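Local atomic coordinates of AxyAgu115A (Amphibacillus xylanus NBRC 15112, PDB entry 6NPS), a protein that is a family GH115 alpha-glucuronidase that probably hydrolyses glucuronic acid side groups from plant xylans such as arabinoglucuronoxylan. Residues N223-L229 against K289-H293; I266-W271 against K282-D286; N296-G301 against V346-L350; G406-D412 against L446-G452. The protein carries 3 engineered substitutions. All coordinates share one frame; numbering follows the deposited sequence.

Interaction 1 of 4, residues N223-L229 against K289-H293; sequences NDDGPGL and KRTGH
Asn223 brings both parts of its side chain up to the end of helix 277-291: CB lies 3.6 Å from Arg290 NH1, and OD1 lies 4.0 Å from Thr291 CG2. One water donates to Asn223 OD1 (3.0 Å) and to Thr291 OG1 (2.9 Å), bridging amide and hydroxyl. Because Asn223 ND2 is bonded to Glu256, both ends of the amide are engaged and its flip is fixed. Asp224 follows with a salt bridge. Its OD1 approaches Arg290 NH1 (3.0 Å) and Arg290 NH2 (3.1 Å) obliquely, off the guanidinium plane. The carboxylate and guanidinium planes are 19° apart but displaced from each other, so the N-H groups do not point straight at OD1 and both bonds are weak. Arg290 gets there with CG anti to its own backbone N (chi1 -151°) and the chain extended from CG to NE. The loop belongs to the TIM-barrel region of the enzyme: it follows barrel strand 212-214 and leads into helix 230-238, so the salt bridge ties one connection of the barrel to the helix of a later one. Past Asp224 the chain turns through a cis peptide before Pro227, with Gly226 N bonded to Gly228 O. That turn delivers Leu229, the N-cap residue of helix 230-238, to the guanidinium: CD2 lies over one face of the Arg290 group, offset toward its rim, and 4.1 Å from Thr291 CG2.

Interaction 2 of 4, residues I266-W271 against K282-D286; sequences IYGDAW and KFWED
Tyr267 turns its CG beside its own backbone N (chi1 -51°), while Phe283 holds CG anti to the backbone N (chi1 -178°), and the two rings meet edge-to-face. The edge of Phe283 points at the tyrosine face, with centroids 5.6 Å apart and planes at 74°. With Trp271 they form an aromatic cluster that pins the loop between helices 256-260 and 277-291 onto the second of these, in one of the connections on the outside of the TIM barrel. Tyr257 extends the cluster, meeting both Phe283 and Trp271. The tyrosine ring is sandwiched, for Ile266 CG1 covers its opposite face, 3.8 Å above the centre. Along its edge the ring runs close to the helix backbone, with Tyr267 CE2 3.5 Å from Lys282 O. At the far end Tyr267 OH donates a very short bond of 2.5 Å to Asp286 OD2, the carboxylate standing almost perpendicular to the ring. A phenylalanine here, lacking the hydroxyl, would probably leave Asp286 OD2 without this donor and its carboxylate freer to turn. Ile266 CD1 closes over the same oxygen and also touches Lys282 CG, flanking the bond with hydrocarbon. Further along the loop, Trp271, whose NE1 is bonded to the carbonyl of Arg303, meets Phe283 obliquely. This places Trp271 CZ3 3.6 Å from Phe283 CE2 and Trp271 CH2 4.0 Å from Trp284 NE1.

Interaction 3 of 4, residues N296-G301 against V346-L350; sequences NIITIG and VPRML
Ile297 lays its two branches over two residues of segment 346-350, one on each side of Arg348: CG1 packs on Pro347 CB at 3.8 Å and CG2 on Met349 CB at 3.9 Å. Its CG1 lies beside the backbone N (chi1 -65°), which leaves CG2 anti to that N and sets the methyl against the methionine. The strands at 298-300 and 348-350 are adjacent parallel staves of the TIM barrel, twisted 34° against each other. Three backbone bonds hold them in register: Ile298 N to Pro347 O, Met349 N to Ile298 O, and Ile300 N to Met349 O, the last being 2.8 Å long. Between them, Arg348 CA approaches Ile298 O and Thr299 CA approaches Met349 O as C-H donors.

The two sides of the sheet differ. Thr299 and Met349 point the same way and lie side by side, with Met349 CE 3.6 Å from Thr299 OG1. Met349 continues onto Tyr212 and Trp214 of strand 212-214, so this side faces the barrel interior, where Thr299 OG1 is bonded to the carbonyl of Ala244. Ile298, Ile300 and Arg348 face helix 317-338 instead, and there Ile298 CD1 meets Val346 CG1 at 3.7 Å. Further on, Gly301 has no CB to collide with Leu350 CD1, which rests against Ile300 O at 3.4 Å. Arg348 bends at chi3 and is buried, but not left without partners: NH1 is bonded to Asn332, and NE donates a straight 3.1 Å bond to Val346 O, which lies in the guanidinium plane.

Interaction 4 of 4, residues G406-D412 against L446-G452; sequences GMYYHFD and LWIVNVG
Tyr408 and Asn450 lie side by side, pointing the same way, ring and amide planes 10° apart. Asn450 ND2 donates to Tyr408 OH at 3.2 Å, the hydroxyl tilted from the amide plane. His410 lays CE1 over one face of the tyrosine and brings CD2 within 3.6 Å of Asn450 ND2. The amide's other end is held too: Asn450 OD1 takes a 2.9 Å bond from Gly452 N, an Asx turn. On the opposite sheet face Val449 CG2 sits squarely over the Phe411 ring, a CH-pi contact 3.3 Å from the centroid. These strands belong to a beta-alpha-beta unit of the barrel, crossing through helix 428-440. Without the Asn450 amide, as with an alanine here, Gly452 N and Tyr408 OH would probably each lose a partner and the turn its brace. Asn450 ND2 also reaches Asn176 OD1, and His410 ND1 is bonded to Asp384. A glycerol, probably from the crystallisation liquor, is hydrogen-bonded to Tyr408 OH and lies close to His410. An amide held at both ends, with a phenol and an imidazole beside it, at the C-terminal ends of barrel strands, where TIM-barrel enzymes carry their active sites, is consistent with a sugar-binding pocket.

All four contacts lie in the TIM-barrel region. In sequence, interaction 2 falls within the span bridged by interaction 1, followed by interaction 3 and then interaction 4. Interactions 1 and 2 share helix 277-291, their centres about 17 Å apart, and bind loops to it outside the sheet. That helix leads directly into strand 298-300 of interaction 3, and Asn296 ND2 reaches back to Thr291 O of interaction 1. Interactions 3 and 4 pair strands of the same parallel sheet, with centres about 16 Å apart, and touch where Ile297 packs against Leu446. Interactions 2 and 4 are about 29 Å apart between centres, so the contacts run from the outer connections to the barrel core and its probable pocket.

Interaction 1 of 4, residues N223-L229 against K289-H293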
loop_
_atom_site.group_PDB
_atom_site.type_symbol
_atom_site.label_atom_id
_atom_site.label_comp_id
_atom_site.label_asym_id
_atom_site.label_seq_id
_atom_site.Cartn_x
_atom_site.Cartn_y
_atom_site.Cartn_z
ATOM N N ASN A 223 25.725 -13.743 41.691
ATOM C CA ASN A 223 26.256 -13.979 43.057
ATOM C C ASN A 223 25.591 -15.131 43.789
ATOM O O ASN A 223 26.079 -15.516 44.857
ATOM C CB ASN A 223 26.117 -12.737 43.932
ATOM C CG ASN A 223 26.972 -11.591 43.428
ATOM O OD1 ASN A 223 28.072 -11.808 42.902
ATOM N ND2 ASN A 223 26.456 -10.358 43.538
ATOM N N ASP A 224 24.505 -15.694 43.241
ATOM C CA ASP A 224 23.687 -16.682 43.927
ATOM C C ASP A 224 23.480 -17.985 43.165
ATOM O O ASP A 224 22.957 -18.933 43.762
ATOM C CB ASP A 224 22.297 -16.097 44.232
ATOM C CG ASP A 224 22.363 -14.815 45.066
ATOM O OD1 ASP A 224 22.533 -14.914 46.310
ATOM O OD2 ASP A 224 22.238 -13.712 44.485
ATOM N N ASP A 225 23.843 -18.057 41.877
ATOM C CA ASP A 225 23.448 -19.148 40.988
ATOM C C ASP A 225 24.560 -20.158 40.765
ATOM O O ASP A 225 24.471 -20.960 39.826
ATOM C CB ASP A 225 23.024 -18.608 39.614
ATOM C CG ASP A 225 21.679 -17.880 39.641
ATOM O OD1 ASP A 225 20.937 -17.995 40.653
ATOM O OD2 ASP A 225 21.367 -17.190 38.629
ATOM N N GLY A 226 25.634 -20.098 41.564
ATOM C CA GLY A 226 26.830 -20.872 41.315
ATOM C C GLY A 226 26.646 -22.368 41.193
ATOM O O GLY A 226 27.308 -22.995 40.354
ATOM N N PRO A 227 25.785 -23.004 42.019
ATOM C CA PRO A 227 24.942 -22.556 43.145
ATOM C C PRO A 227 25.707 -21.707 44.171
ATOM O O PRO A 227 26.936 -21.794 44.207
ATOM C CB PRO A 227 24.471 -23.868 43.782
ATOM C CG PRO A 227 24.495 -24.846 42.669
ATOM C CD PRO A 227 25.700 -24.463 41.829
ATOM N N GLY A 228 24.987 -20.917 44.972
ATOM C CA GLY A 228 25.632 -20.039 45.934
ATOM C C GLY A 228 26.647 -19.135 45.254
ATOM O O GLY A 228 26.450 -18.662 44.128
ATOM N N LEU A 229 27.774 -18.929 45.929
ATOM C CA LEU A 229 28.839 -18.051 45.470
ATOM C C LEU A 229 29.814 -18.706 44.509
ATOM O O LEU A 229 30.851 -18.108 44.230
ATOM C CB LEU A 229 29.654 -17.555 46.685
ATOM C CG LEU A 229 28.885 -16.587 47.551
ATOM C CD1 LEU A 229 29.618 -16.568 48.911
ATOM C CD2 LEU A 229 28.823 -15.205 46.918
ATOM N N LYS A 289 29.538 -6.060 51.783
ATOM C CA LYS A 289 30.069 -7.050 52.717
ATOM C C LYS A 289 30.132 -8.438 52.090
ATOM O O LYS A 289 31.013 -9.228 52.437
ATOM C CB LYS A 289 29.209 -7.103 53.978
ATOM C CG LYS A 289 29.395 -5.952 54.941
ATOM C CD LYS A 289 28.659 -6.241 56.263
ATOM C CE LYS A 289 28.818 -5.095 57.262
ATOM N NZ LYS A 289 28.179 -5.393 58.585
ATOM N N ARG A 290 29.209 -8.761 51.175
ATOM C CA ARG A 290 29.105 -10.139 50.702
ATOM C C ARG A 290 30.160 -10.467 49.644
ATOM O O ARG A 290 30.704 -11.575 49.635
ATOM C CB ARG A 290 27.699 -10.401 50.163
ATOM C CG ARG A 290 27.255 -11.840 50.301
ATOM C CD ARG A 290 26.008 -12.114 49.481
ATOM N NE ARG A 290 25.812 -13.543 49.268
ATOM C CZ ARG A 290 25.245 -14.059 48.182
ATOM N NH1 ARG A 290 24.819 -13.250 47.221
ATOM N NH2 ARG A 290 25.110 -15.372 48.051
ATOM N N THR A 291 30.445 -9.561 48.714
ATOM C CA THR A 291 31.434 -9.882 47.692
ATOM C C THR A 291 32.498 -8.795 47.550
ATOM O O THR A 291 33.265 -8.816 46.578
ATOM C CB THR A 291 30.760 -10.162 46.324
ATOM O OG1 THR A 291 30.158 -8.971 45.819
ATOM C CG2 THR A 291 29.711 -11.251 46.465
ATOM N N GLY A 292 32.607 -7.881 48.518
ATOM C CA GLY A 292 33.581 -6.809 48.393
ATOM C C GLY A 292 35.030 -7.267 48.406
ATOM O O GLY A 292 35.909 -6.526 47.945
ATOM N N HIS A 293 35.305 -8.468 48.885
ATOM C CA HIS A 293 36.699 -8.904 48.974
ATOM C C HIS A 293 37.171 -9.668 47.739
ATOM O O HIS A 293 38.353 -10.036 47.667
ATOM C CB HIS A 293 36.908 -9.757 50.218
ATOM C CG HIS A 293 36.071 -10.994 50.250
ATOM N ND1 HIS A 293 34.698 -10.964 50.385
ATOM C CD2 HIS A 293 36.413 -12.302 50.176
ATOM C CE1 HIS A 293 34.231 -12.200 50.392
ATOM N NE2 HIS A 293 35.250 -13.032 50.270
HETATM O O HOH W 1 29.940 -9.474 42.999
#

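Interaction 2 of 4, residues I266-W271 against K282-D286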
loop_
_atom_site.group_PDB
_atom_site.type_symbol
_atom_site.label_atom_id
_atom_site.label_comp_id
_atom_site.label_asym_id
_atom_site.label_seq_id
_atom_site.Cartn_x
_atom_site.Cartn_y
_atom_site.Cartn_z
ATOM N N ILE A 266 14.469 -5.512 56.170
ATOM C CA ILE A 266 15.468 -4.481 56.457
ATOM C C ILE A 266 15.866 -3.690 55.219
ATOM O O ILE A 266 16.517 -2.645 55.342
ATOM C CB ILE A 266 16.755 -5.076 57.082
ATOM C CG1 ILE A 266 17.273 -6.233 56.229
ATOM C CG2 ILE A 266 16.515 -5.425 58.537
ATOM C CD1 ILE A 266 18.751 -6.582 56.471
ATOM N N TYR A 267 15.527 -4.174 54.023
ATOM C CA TYR A 267 15.841 -3.470 52.786
ATOM C C TYR A 267 14.655 -2.685 52.228
ATOM O O TYR A 267 14.758 -2.126 51.123
ATOM C CB TYR A 267 16.354 -4.452 51.729
ATOM C CG TYR A 267 17.463 -5.349 52.208
ATOM C CD1 TYR A 267 17.295 -6.724 52.261
ATOM C CD2 TYR A 267 18.674 -4.827 52.624
ATOM C CE1 TYR A 267 18.314 -7.551 52.709
ATOM C CE2 TYR A 267 19.703 -5.642 53.071
ATOM C CZ TYR A 267 19.517 -6.996 53.104
ATOM O OH TYR A 267 20.534 -7.813 53.524
ATOM N N GLY A 268 13.541 -2.636 52.958
ATOM C CA GLY A 268 12.352 -1.907 52.521
ATOM C C GLY A 268 11.696 -2.572 51.315
ATOM O O GLY A 268 12.004 -3.716 50.934
ATOM N N ASP A 269 10.787 -1.822 50.691
ATOM C CA ASP A 269 10.022 -2.327 49.542
ATOM C C ASP A 269 9.791 -1.208 48.521
ATOM O O ASP A 269 8.668 -0.917 48.106
ATOM C CB ASP A 269 8.686 -2.939 49.970
ATOM C CG ASP A 269 8.215 -4.018 49.004
ATOM O OD1 ASP A 269 7.373 -4.856 49.395
ATOM O OD2 ASP A 269 8.696 -4.028 47.853
ATOM N N ALA A 270 10.879 -0.571 48.110
ATOM C CA ALA A 270 10.825 0.552 47.191
ATOM C C ALA A 270 12.226 0.806 46.663
ATOM O O ALA A 270 13.144 1.083 47.445
ATOM C CB ALA A 270 10.274 1.800 47.889
ATOM N N TRP A 271 12.416 0.678 45.346
ATOM C CA TRP A 271 13.697 1.013 44.712
ATOM C C TRP A 271 13.719 2.530 44.562
ATOM O O TRP A 271 13.441 3.091 43.500
ATOM C CB TRP A 271 13.846 0.289 43.384
ATOM C CG TRP A 271 15.228 0.365 42.820
ATOM C CD1 TRP A 271 15.615 1.023 41.687
ATOM C CD2 TRP A 271 16.412 -0.237 43.363
ATOM N NE1 TRP A 271 16.968 0.866 41.487
ATOM C CE2 TRP A 271 17.483 0.099 42.501
ATOM C CE3 TRP A 271 16.669 -1.031 44.487
ATOM C CZ2 TRP A 271 18.790 -0.323 42.736
ATOM C CZ3 TRP A 271 17.972 -1.451 44.723
ATOM C CH2 TRP A 271 19.018 -1.095 43.848
ATOM N N LYS A 282 21.192 -0.171 53.506
ATOM C CA LYS A 282 21.568 -1.459 54.082
ATOM C C LYS A 282 21.638 -2.532 53.007
ATOM O O LYS A 282 22.459 -3.453 53.096
ATOM C CB LYS A 282 20.576 -1.854 55.216
ATOM C CG LYS A 282 20.978 -3.135 55.967
ATOM C CD LYS A 282 21.889 -2.861 57.177
ATOM C CE LYS A 282 21.957 -4.061 58.125
ATOM N NZ LYS A 282 21.410 -3.759 59.483
ATOM N N PHE A 283 20.848 -2.387 51.943
ATOM C CA PHE A 283 20.971 -3.285 50.806
ATOM C C PHE A 283 22.364 -3.197 50.181
ATOM O O PHE A 283 23.024 -4.225 49.972
ATOM C CB PHE A 283 19.856 -2.961 49.803
ATOM C CG PHE A 283 19.829 -3.853 48.590
ATOM C CD1 PHE A 283 19.558 -5.216 48.708
ATOM C CD2 PHE A 283 20.016 -3.310 47.326
ATOM C CE1 PHE A 283 19.526 -6.035 47.537
ATOM C CE2 PHE A 283 19.998 -4.110 46.161
ATOM C CZ PHE A 283 19.730 -5.480 46.272
ATOM N N TRP A 284 22.848 -1.970 49.916
ATOM C CA TRP A 284 24.176 -1.762 49.339
ATOM C C TRP A 284 25.276 -2.183 50.310
ATOM O O TRP A 284 26.295 -2.754 49.896
ATOM C CB TRP A 284 24.336 -0.293 48.933
ATOM C CG TRP A 284 23.491 0.081 47.733
ATOM C CD1 TRP A 284 23.064 -0.763 46.746
ATOM C CD2 TRP A 284 23.000 1.382 47.388
ATOM N NE1 TRP A 284 22.330 -0.061 45.808
ATOM C CE2 TRP A 284 22.287 1.258 46.185
ATOM C CE3 TRP A 284 23.127 2.642 47.965
ATOM C CZ2 TRP A 284 21.665 2.342 45.564
ATOM C CZ3 TRP A 284 22.508 3.731 47.331
ATOM C CH2 TRP A 284 21.785 3.567 46.157
ATOM N N GLU A 285 25.086 -1.906 51.597
ATOM C CA GLU A 285 26.032 -2.352 52.622
ATOM C C GLU A 285 26.165 -3.880 52.665
ATOM O O GLU A 285 27.278 -4.416 52.716
ATOM C CB GLU A 285 25.586 -1.836 54.000
ATOM C CG GLU A 285 26.506 -2.293 55.099
ATOM C CD GLU A 285 25.931 -2.043 56.507
ATOM O OE1 GLU A 285 24.895 -1.353 56.626
ATOM O OE2 GLU A 285 26.523 -2.552 57.482
ATOM N N ASP A 286 25.037 -4.606 52.691
ATOM C CA ASP A 286 25.129 -6.065 52.712
ATOM C C ASP A 286 25.710 -6.612 51.411
ATOM O O ASP A 286 26.423 -7.628 51.425
ATOM C CB ASP A 286 23.755 -6.655 53.018
ATOM C CG ASP A 286 23.402 -6.529 54.530
ATOM O OD1 ASP A 286 24.212 -5.893 55.245
ATOM O OD2 ASP A 286 22.361 -7.053 55.001
#

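Interaction 3 of 4, residues N296-G301 against V346-L350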
loop_
_atom_site.group_PDB
_atom_site.type_symbol
_atom_site.label_atom_id
_atom_site.label_comp_id
_atom_site.label_asym_id
_atom_site.label_seq_id
_atom_site.Cartn_x
_atom_site.Cartn_y
_atom_site.Cartn_z
ATOM N N ASN A 296 36.802 -7.005 41.692
ATOM C CA ASN A 296 35.680 -6.490 40.912
ATOM C C ASN A 296 35.846 -4.980 40.784
ATOM O O ASN A 296 36.720 -4.369 41.400
ATOM C CB ASN A 296 34.332 -6.867 41.556
ATOM C CG ASN A 296 34.331 -6.647 43.057
ATOM O OD1 ASN A 296 34.721 -5.565 43.535
ATOM N ND2 ASN A 296 33.937 -7.686 43.818
ATOM N N ILE A 297 35.030 -4.388 39.930
ATOM C CA ILE A 297 34.889 -2.945 39.866
ATOM C C ILE A 297 33.497 -2.637 40.385
ATOM O O ILE A 297 32.518 -3.265 39.952
ATOM C CB ILE A 297 35.101 -2.430 38.430
ATOM C CG1 ILE A 297 36.562 -2.692 38.001
ATOM C CG2 ILE A 297 34.741 -0.927 38.315
ATOM C CD1 ILE A 297 36.784 -2.345 36.522
ATOM N N ILE A 298 33.419 -1.764 41.383
ATOM C CA ILE A 298 32.142 -1.424 42.000
ATOM C C ILE A 298 31.459 -0.350 41.170
ATOM O O ILE A 298 32.020 0.733 40.945
ATOM C CB ILE A 298 32.333 -0.939 43.439
ATOM C CG1 ILE A 298 33.071 -2.002 44.270
ATOM C CG2 ILE A 298 30.963 -0.556 44.046
ATOM C CD1 ILE A 298 33.391 -1.520 45.711
ATOM N N THR A 299 30.243 -0.634 40.713
ATOM C CA THR A 299 29.484 0.385 40.007
ATOM C C THR A 299 28.814 1.289 41.035
ATOM O O THR A 299 28.332 0.824 42.073
ATOM C CB THR A 299 28.466 -0.259 39.056
ATOM O OG1 THR A 299 29.169 -0.955 38.005
ATOM C CG2 THR A 299 27.564 0.810 38.408
ATOM N N ILE A 300 28.842 2.598 40.792
ATOM C CA ILE A 300 28.188 3.542 41.696
ATOM C C ILE A 300 27.128 4.299 40.895
ATOM O O ILE A 300 27.039 4.165 39.674
ATOM C CB ILE A 300 29.186 4.496 42.377
ATOM C CG1 ILE A 300 29.978 5.286 41.321
ATOM C CG2 ILE A 300 30.153 3.695 43.291
ATOM C CD1 ILE A 300 30.677 6.543 41.883
ATOM N N GLY A 301 26.316 5.086 41.596
ATOM C CA GLY A 301 25.173 5.721 40.972
ATOM C C GLY A 301 23.889 4.949 41.249
ATOM O O GLY A 301 23.865 4.018 42.054
ATOM N N VAL A 346 40.213 1.459 45.504
ATOM C CA VAL A 346 39.034 0.676 45.155
ATOM C C VAL A 346 38.563 1.096 43.766
ATOM O O VAL A 346 38.059 2.217 43.593
ATOM C CB VAL A 346 37.911 0.833 46.189
ATOM C CG1 VAL A 346 36.769 -0.093 45.816
ATOM C CG2 VAL A 346 38.467 0.513 47.556
ATOM N N PRO A 347 38.653 0.227 42.765
ATOM C CA PRO A 347 38.150 0.588 41.424
ATOM C C PRO A 347 36.636 0.775 41.455
ATOM O O PRO A 347 35.884 -0.103 41.900
ATOM C CB PRO A 347 38.552 -0.606 40.546
ATOM C CG PRO A 347 39.619 -1.333 41.330
ATOM C CD PRO A 347 39.265 -1.109 42.804
ATOM N N ARG A 348 36.194 1.934 40.985
ATOM C CA ARG A 348 34.781 2.243 40.919
ATOM C C ARG A 348 34.489 2.871 39.567
ATOM O O ARG A 348 35.386 3.430 38.913
ATOM C CB ARG A 348 34.343 3.188 42.039
ATOM C CG ARG A 348 34.494 2.637 43.454
ATOM C CD ARG A 348 34.657 3.780 44.471
ATOM N NE ARG A 348 35.969 4.419 44.347
ATOM C CZ ARG A 348 36.215 5.702 44.609
ATOM N NH1 ARG A 348 35.245 6.506 45.040
ATOM N NH2 ARG A 348 37.440 6.184 44.460
ATOM N N MET A 349 33.220 2.764 39.155
ATOM C CA MET A 349 32.795 3.218 37.835
ATOM C C MET A 349 31.407 3.843 37.942
ATOM O O MET A 349 30.517 3.300 38.607
ATOM C CB MET A 349 32.777 2.057 36.829
ATOM C CG MET A 349 32.340 2.437 35.384
ATOM S SD MET A 349 30.558 2.067 35.119
ATOM C CE MET A 349 30.617 0.269 34.988
ATOM N N LEU A 350 31.226 4.974 37.262
ATOM C CA LEU A 350 29.929 5.624 37.146
ATOM C C LEU A 350 29.554 5.632 35.671
ATOM O O LEU A 350 30.319 6.121 34.835
ATOM C CB LEU A 350 29.969 7.035 37.725
ATOM C CG LEU A 350 28.684 7.790 37.386
ATOM C CD1 LEU A 350 27.511 7.203 38.194
ATOM C CD2 LEU A 350 28.875 9.270 37.694
#

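Interaction 4 of 4, residues G406-D412 against L446-G452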
loop_
_atom_site.group_PDB
_atom_site.type_symbol
_atom_site.label_atom_id
_atom_site.label_comp_id
_atom_site.label_asym_id
_atom_site.label_seq_id
_atom_site.Cartn_x
_atom_site.Cartn_y
_atom_site.Cartn_z
ATOM N N GLY A 406 35.742 5.262 30.525
ATOM C CA GLY A 406 35.358 3.989 29.959
ATOM C C GLY A 406 34.467 4.143 28.744
ATOM O O GLY A 406 33.882 5.206 28.527
ATOM N N MET A 407 34.340 3.096 27.948
ATOM C CA MET A 407 33.384 3.101 26.839
ATOM C C MET A 407 32.599 1.804 26.872
ATOM O O MET A 407 33.178 0.708 26.953
ATOM C CB MET A 407 34.068 3.268 25.476
ATOM C CG MET A 407 33.055 3.231 24.246
ATOM S SD MET A 407 31.774 4.541 24.381
ATOM C CE MET A 407 32.792 6.008 24.469
ATOM N N TYR A 408 31.277 1.936 26.821
ATOM C CA TYR A 408 30.347 0.820 26.730
ATOM C C TYR A 408 29.748 0.837 25.326
ATOM O O TYR A 408 29.054 1.790 24.956
ATOM C CB TYR A 408 29.285 0.960 27.822
ATOM C CG TYR A 408 28.182 -0.058 27.749
ATOM C CD1 TYR A 408 28.425 -1.349 27.302
ATOM C CD2 TYR A 408 26.885 0.282 28.148
ATOM C CE1 TYR A 408 27.383 -2.292 27.223
ATOM C CE2 TYR A 408 25.848 -0.650 28.101
ATOM C CZ TYR A 408 26.103 -1.922 27.622
ATOM O OH TYR A 408 25.068 -2.832 27.549
ATOM N N TYR A 409 30.059 -0.194 24.538
ATOM C CA TYR A 409 29.775 -0.301 23.111
ATOM C C TYR A 409 28.808 -1.466 22.913
ATOM O O TYR A 409 28.690 -2.331 23.782
ATOM C CB TYR A 409 31.094 -0.503 22.325
ATOM C CG TYR A 409 30.970 -0.203 20.844
ATOM C CD1 TYR A 409 31.011 1.118 20.368
ATOM C CD2 TYR A 409 30.818 -1.225 19.933
ATOM C CE1 TYR A 409 30.880 1.407 18.998
ATOM C CE2 TYR A 409 30.672 -0.946 18.529
ATOM C CZ TYR A 409 30.721 0.372 18.092
ATOM O OH TYR A 409 30.595 0.675 16.745
ATOM N N HIS A 410 28.014 -1.440 21.828
ATOM C CA HIS A 410 27.009 -2.479 21.575
ATOM C C HIS A 410 27.262 -3.195 20.248
ATOM O O HIS A 410 27.366 -2.550 19.199
ATOM C CB HIS A 410 25.587 -1.896 21.531
ATOM C CG HIS A 410 25.023 -1.556 22.876
ATOM N ND1 HIS A 410 25.395 -0.420 23.560
ATOM C CD2 HIS A 410 24.141 -2.211 23.678
ATOM C CE1 HIS A 410 24.745 -0.371 24.704
ATOM N NE2 HIS A 410 23.972 -1.441 24.801
ATOM N N PHE A 411 27.318 -4.530 20.299
ATOM C CA PHE A 411 27.130 -5.422 19.160
ATOM C C PHE A 411 25.739 -6.020 19.144
ATOM O O PHE A 411 25.438 -6.798 18.239
ATOM C CB PHE A 411 28.119 -6.612 19.191
ATOM C CG PHE A 411 29.578 -6.238 19.084
ATOM C CD1 PHE A 411 29.978 -4.990 18.637
ATOM C CD2 PHE A 411 30.554 -7.169 19.423
ATOM C CE1 PHE A 411 31.318 -4.671 18.498
ATOM C CE2 PHE A 411 31.910 -6.841 19.315
ATOM C CZ PHE A 411 32.290 -5.590 18.867
ATOM N N ASP A 412 24.910 -5.718 20.154
ATOM C CA ASP A 412 23.629 -6.371 20.406
ATOM C C ASP A 412 22.825 -5.420 21.270
ATOM O O ASP A 412 23.380 -4.810 22.182
ATOM C CB ASP A 412 23.870 -7.715 21.105
ATOM C CG ASP A 412 22.641 -8.624 21.161
ATOM O OD1 ASP A 412 21.692 -8.322 21.923
ATOM O OD2 ASP A 412 22.652 -9.682 20.473
ATOM N N LEU A 446 38.710 1.675 30.437
ATOM C CA LEU A 446 37.811 0.533 30.463
ATOM C C LEU A 446 37.058 0.477 29.146
ATOM O O LEU A 446 36.533 1.497 28.699
ATOM C CB LEU A 446 36.835 0.664 31.657
ATOM C CG LEU A 446 35.863 -0.492 31.884
ATOM C CD1 LEU A 446 35.469 -0.581 33.385
ATOM C CD2 LEU A 446 34.610 -0.264 31.080
ATOM N N TRP A 447 36.984 -0.710 28.535
ATOM C CA TRP A 447 36.211 -0.912 27.318
ATOM C C TRP A 447 35.380 -2.164 27.518
ATOM O O TRP A 447 35.939 -3.242 27.759
ATOM C CB TRP A 447 37.084 -1.144 26.060
ATOM C CG TRP A 447 37.739 0.020 25.393
ATOM C CD1 TRP A 447 37.894 1.301 25.878
ATOM C CD2 TRP A 447 38.380 -0.005 24.109
ATOM N NE1 TRP A 447 38.572 2.065 24.961
ATOM C CE2 TRP A 447 38.893 1.283 23.871
ATOM C CE3 TRP A 447 38.571 -1.001 23.137
ATOM C CZ2 TRP A 447 39.579 1.606 22.705
ATOM C CZ3 TRP A 447 39.263 -0.662 21.955
ATOM C CH2 TRP A 447 39.768 0.627 21.777
ATOM N N ILE A 448 34.066 -2.061 27.359
ATOM C CA ILE A 448 33.251 -3.264 27.445
ATOM C C ILE A 448 32.213 -3.238 26.316
ATOM O O ILE A 448 31.689 -2.176 25.964
ATOM C CB ILE A 448 32.613 -3.360 28.850
ATOM C CG1 ILE A 448 31.784 -4.650 28.977
ATOM C CG2 ILE A 448 31.801 -2.077 29.169
ATOM C CD1 ILE A 448 31.542 -5.112 30.450
ATOM N N VAL A 449 31.927 -4.397 25.722
ATOM C CA VAL A 449 30.953 -4.450 24.628
ATOM C C VAL A 449 29.809 -5.379 24.996
ATOM O O VAL A 449 30.020 -6.458 25.539
ATOM C CB VAL A 449 31.617 -4.835 23.277
ATOM C CG1 VAL A 449 32.463 -6.152 23.399
ATOM C CG2 VAL A 449 30.548 -5.004 22.164
ATOM N N ASN A 450 28.580 -4.945 24.704
ATOM C CA ASN A 450 27.419 -5.814 24.822
ATOM C C ASN A 450 27.395 -6.812 23.667
ATOM O O ASN A 450 27.246 -6.413 22.497
ATOM C CB ASN A 450 26.135 -4.966 24.819
ATOM C CG ASN A 450 24.874 -5.776 25.086
ATOM O OD1 ASN A 450 24.767 -6.971 24.755
ATOM N ND2 ASN A 450 23.892 -5.119 25.712
ATOM N N VAL A 451 27.516 -8.106 23.981
ATOM C CA VAL A 451 27.589 -9.136 22.937
ATOM C C VAL A 451 26.358 -10.022 22.941
ATOM O O VAL A 451 26.399 -11.103 22.365
ATOM C CB VAL A 451 28.846 -10.020 23.050
ATOM C CG1 VAL A 451 30.124 -9.263 22.728
ATOM C CG2 VAL A 451 28.869 -10.699 24.444
ATOM N N GLY A 452 25.271 -9.603 23.599
ATOM C CA GLY A 452 24.079 -10.439 23.607
ATOM C C GLY A 452 24.342 -11.841 24.133
ATOM O O GLY A 452 24.893 -12.003 25.225
HETATM O O HOH W 2 24.735 -12.001 20.095
#